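Local coordinates for protein ABC-type amino acid transport system, permease component (Caldanaerobacter subterraneus subsp. tengcongensis MB4, PDB 4YMU) that probably serves as a membrane-spanning permease subunit of an ABC importer that carries amino acids such as arginine across the cell membrane, at residues Leu38-Lys44 against Val103-Arg108. Residues are numbered along the deposited sequence; the frame is centred on the assembly and turned at random.
Sequences LFIALMK and VAEIIR
The guanidinium group of R108 and the carboxylate of E105 meet edge to edge, and K44 reaches this pair from the other helix, its NZ 3.2 Å from E105 OE2 in a salt bridge whose hydrogen bond is weak. R108 grips the carboxylate side-on through NE and NH2, with CD of E105 in the guanidinium plane. R108 NH2 gives a hydrogen bond of 2.8 Å to E105 OE1, and R108 NE one of 3.0 Å to E105 OE2, each oxygen using its syn lone pair. K44 NZ also lies beside R108 CD. The lysine chain leaves with CG anti to the backbone N (chi1 -159°) and stays extended, carrying the ammonium across to the other helix, whereas the R108 chain bends at chi3 and folds back on E105. K44 NZ and R108 NE are 4.4 Å apart, and the shared carboxylate probably offsets their like charges. With an alanine at E105, the two cations would probably lie close together without the anion they share, and R108 would lose its side-on pairing through NE and NH2, though its NH1 also bonds Q112 OE1. The network flanks a crossing of helices 12-44 and 87-112 in the transmembrane bundle of this HisMQ-type permease, the short segments meeting at -56° with axes 8.1 Å apart. Small side chains permit the approach: the CA atoms of A41 and A104 come within 4.9 Å. I40 lays CG2 against A104 CB at 3.9 Å while the same isoleucine also touches I59 of helix 49-63. On the other flank I107, extended at chi2 (178°), brings CD1 to within 3.6 Å of L38 CA, and its CG2 faces the methyl of A41.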
loop_
_atom_site.group_PDB
_atom_site.type_symbol
_atom_site.label_atom_id
_atom_site.label_comp_id
_atom_site.label_asym_id
_atom_site.label_seq_id
_atom_site.Cartn_x
_atom_site.Cartn_y
_atom_site.Cartn_z
ATOM N N LEU C 38 -9.211 7.408 -22.518
ATOM C CA LEU C 38 -8.078 6.668 -23.073
ATOM C C LEU C 38 -7.239 7.556 -23.984
ATOM O O LEU C 38 -6.010 7.572 -23.920
ATOM C CB LEU C 38 -8.590 5.469 -23.879
ATOM C CG LEU C 38 -7.567 4.700 -24.720
ATOM C CD1 LEU C 38 -6.393 4.210 -23.874
ATOM C CD2 LEU C 38 -8.245 3.536 -25.435
ATOM N N PHE C 39 -7.934 8.302 -24.829
ATOM C CA PHE C 39 -7.313 9.167 -25.806
ATOM C C PHE C 39 -6.551 10.265 -25.086
ATOM O O PHE C 39 -5.436 10.622 -25.469
ATOM C CB PHE C 39 -8.410 9.760 -26.686
ATOM C CG PHE C 39 -7.962 10.101 -28.068
ATOM C CD1 PHE C 39 -7.792 9.101 -29.019
ATOM C CD2 PHE C 39 -7.748 11.423 -28.436
ATOM C CE1 PHE C 39 -7.389 9.416 -30.314
ATOM C CE2 PHE C 39 -7.348 11.746 -29.728
ATOM C CZ PHE C 39 -7.168 10.743 -30.669
ATOM N N ILE C 40 -7.162 10.791 -24.031
ATOM C CA ILE C 40 -6.563 11.867 -23.257
ATOM C C ILE C 40 -5.289 11.369 -22.582
ATOM O O ILE C 40 -4.291 12.089 -22.515
ATOM C CB ILE C 40 -7.525 12.387 -22.166
ATOM C CG1 ILE C 40 -8.801 12.958 -22.780
ATOM C CG2 ILE C 40 -6.858 13.478 -21.337
ATOM C CD1 ILE C 40 -8.572 14.234 -23.519
ATOM N N ALA C 41 -5.333 10.131 -22.092
ATOM C CA ALA C 41 -4.204 9.534 -21.379
ATOM C C ALA C 41 -2.998 9.379 -22.307
ATOM O O ALA C 41 -1.881 9.758 -21.949
ATOM C CB ALA C 41 -4.606 8.193 -20.799
ATOM N N LEU C 42 -3.248 8.835 -23.501
ATOM C CA LEU C 42 -2.236 8.669 -24.543
ATOM C C LEU C 42 -1.538 9.987 -24.868
ATOM O O LEU C 42 -0.329 10.029 -25.097
ATOM C CB LEU C 42 -2.878 8.091 -25.808
ATOM C CG LEU C 42 -2.817 6.572 -26.002
ATOM C CD1 LEU C 42 -2.480 5.882 -24.707
ATOM C CD2 LEU C 42 -4.106 6.006 -26.568
ATOM N N MET C 43 -2.314 11.061 -24.888
ATOM C CA MET C 43 -1.781 12.392 -25.120
ATOM C C MET C 43 -0.823 12.818 -24.018
ATOM O O MET C 43 0.184 13.477 -24.275
ATOM C CB MET C 43 -2.918 13.400 -25.206
ATOM C CG MET C 43 -3.681 13.359 -26.502
ATOM S SD MET C 43 -4.693 14.840 -26.685
ATOM C CE MET C 43 -5.969 14.201 -27.758
ATOM N N LYS C 44 -1.153 12.454 -22.784
ATOM C CA LYS C 44 -0.365 12.877 -21.630
ATOM C C LYS C 44 0.952 12.099 -21.592
ATOM O O LYS C 44 1.903 12.497 -20.921
ATOM C CB LYS C 44 -1.160 12.641 -20.342
ATOM C CG LYS C 44 -0.706 13.453 -19.141
ATOM C CD LYS C 44 -1.467 12.999 -17.906
ATOM C CE LYS C 44 -1.069 13.764 -16.649
ATOM N NZ LYS C 44 -2.021 13.481 -15.524
ATOM N N VAL C 103 -11.348 9.300 -15.876
ATOM C CA VAL C 103 -10.905 8.055 -16.494
ATOM C C VAL C 103 -9.447 8.114 -16.956
ATOM O O VAL C 103 -8.687 7.149 -16.781
ATOM C CB VAL C 103 -11.838 7.631 -17.637
ATOM C CG1 VAL C 103 -11.156 6.630 -18.573
ATOM C CG2 VAL C 103 -13.122 7.054 -17.059
ATOM N N ALA C 104 -9.058 9.247 -17.532
ATOM C CA ALA C 104 -7.663 9.466 -17.889
ATOM C C ALA C 104 -6.757 9.254 -16.662
ATOM O O ALA C 104 -5.726 8.535 -16.730
ATOM C CB ALA C 104 -7.480 10.869 -18.454
ATOM N N GLU C 105 -7.149 9.857 -15.536
ATOM C CA GLU C 105 -6.364 9.644 -14.318
ATOM C C GLU C 105 -6.340 8.187 -13.888
ATOM O O GLU C 105 -5.289 7.659 -13.501
ATOM C CB GLU C 105 -6.859 10.498 -13.158
ATOM C CG GLU C 105 -5.914 11.613 -12.841
ATOM C CD GLU C 105 -4.477 11.144 -12.859
ATOM O OE1 GLU C 105 -4.047 10.463 -11.885
ATOM O OE2 GLU C 105 -3.793 11.441 -13.874
ATOM N N ILE C 106 -7.495 7.537 -13.978
ATOM C CA ILE C 106 -7.591 6.138 -13.612
ATOM C C ILE C 106 -6.591 5.289 -14.407
ATOM O O ILE C 106 -5.897 4.432 -13.846
ATOM C CB ILE C 106 -9.019 5.608 -13.794
ATOM C CG1 ILE C 106 -9.825 5.833 -12.521
ATOM C CG2 ILE C 106 -9.023 4.124 -14.124
ATOM C CD1 ILE C 106 -11.320 5.706 -12.744
ATOM N N ILE C 107 -6.499 5.547 -15.703
ATOM C CA ILE C 107 -5.563 4.809 -16.536
ATOM C C ILE C 107 -4.122 5.056 -16.106
ATOM O O ILE C 107 -3.346 4.092 -15.902
ATOM C CB ILE C 107 -5.731 5.150 -18.017
ATOM C CG1 ILE C 107 -7.120 4.703 -18.504
ATOM C CG2 ILE C 107 -4.589 4.537 -18.835
ATOM C CD1 ILE C 107 -7.389 5.040 -19.959
ATOM N N ARG C 108 -3.761 6.335 -15.962
ATOM C CA ARG C 108 -2.392 6.659 -15.546
ATOM C C ARG C 108 -1.996 5.954 -14.247
ATOM O O ARG C 108 -0.857 5.505 -14.088
ATOM C CB ARG C 108 -2.193 8.165 -15.394
ATOM C CG ARG C 108 -0.739 8.568 -15.299
ATOM C CD ARG C 108 -0.586 9.848 -14.511
ATOM N NE ARG C 108 -1.321 9.783 -13.250
ATOM C CZ ARG C 108 -0.988 9.026 -12.210
ATOM N NH1 ARG C 108 0.087 8.249 -12.255
ATOM N NH2 ARG C 108 -1.741 9.041 -11.116
#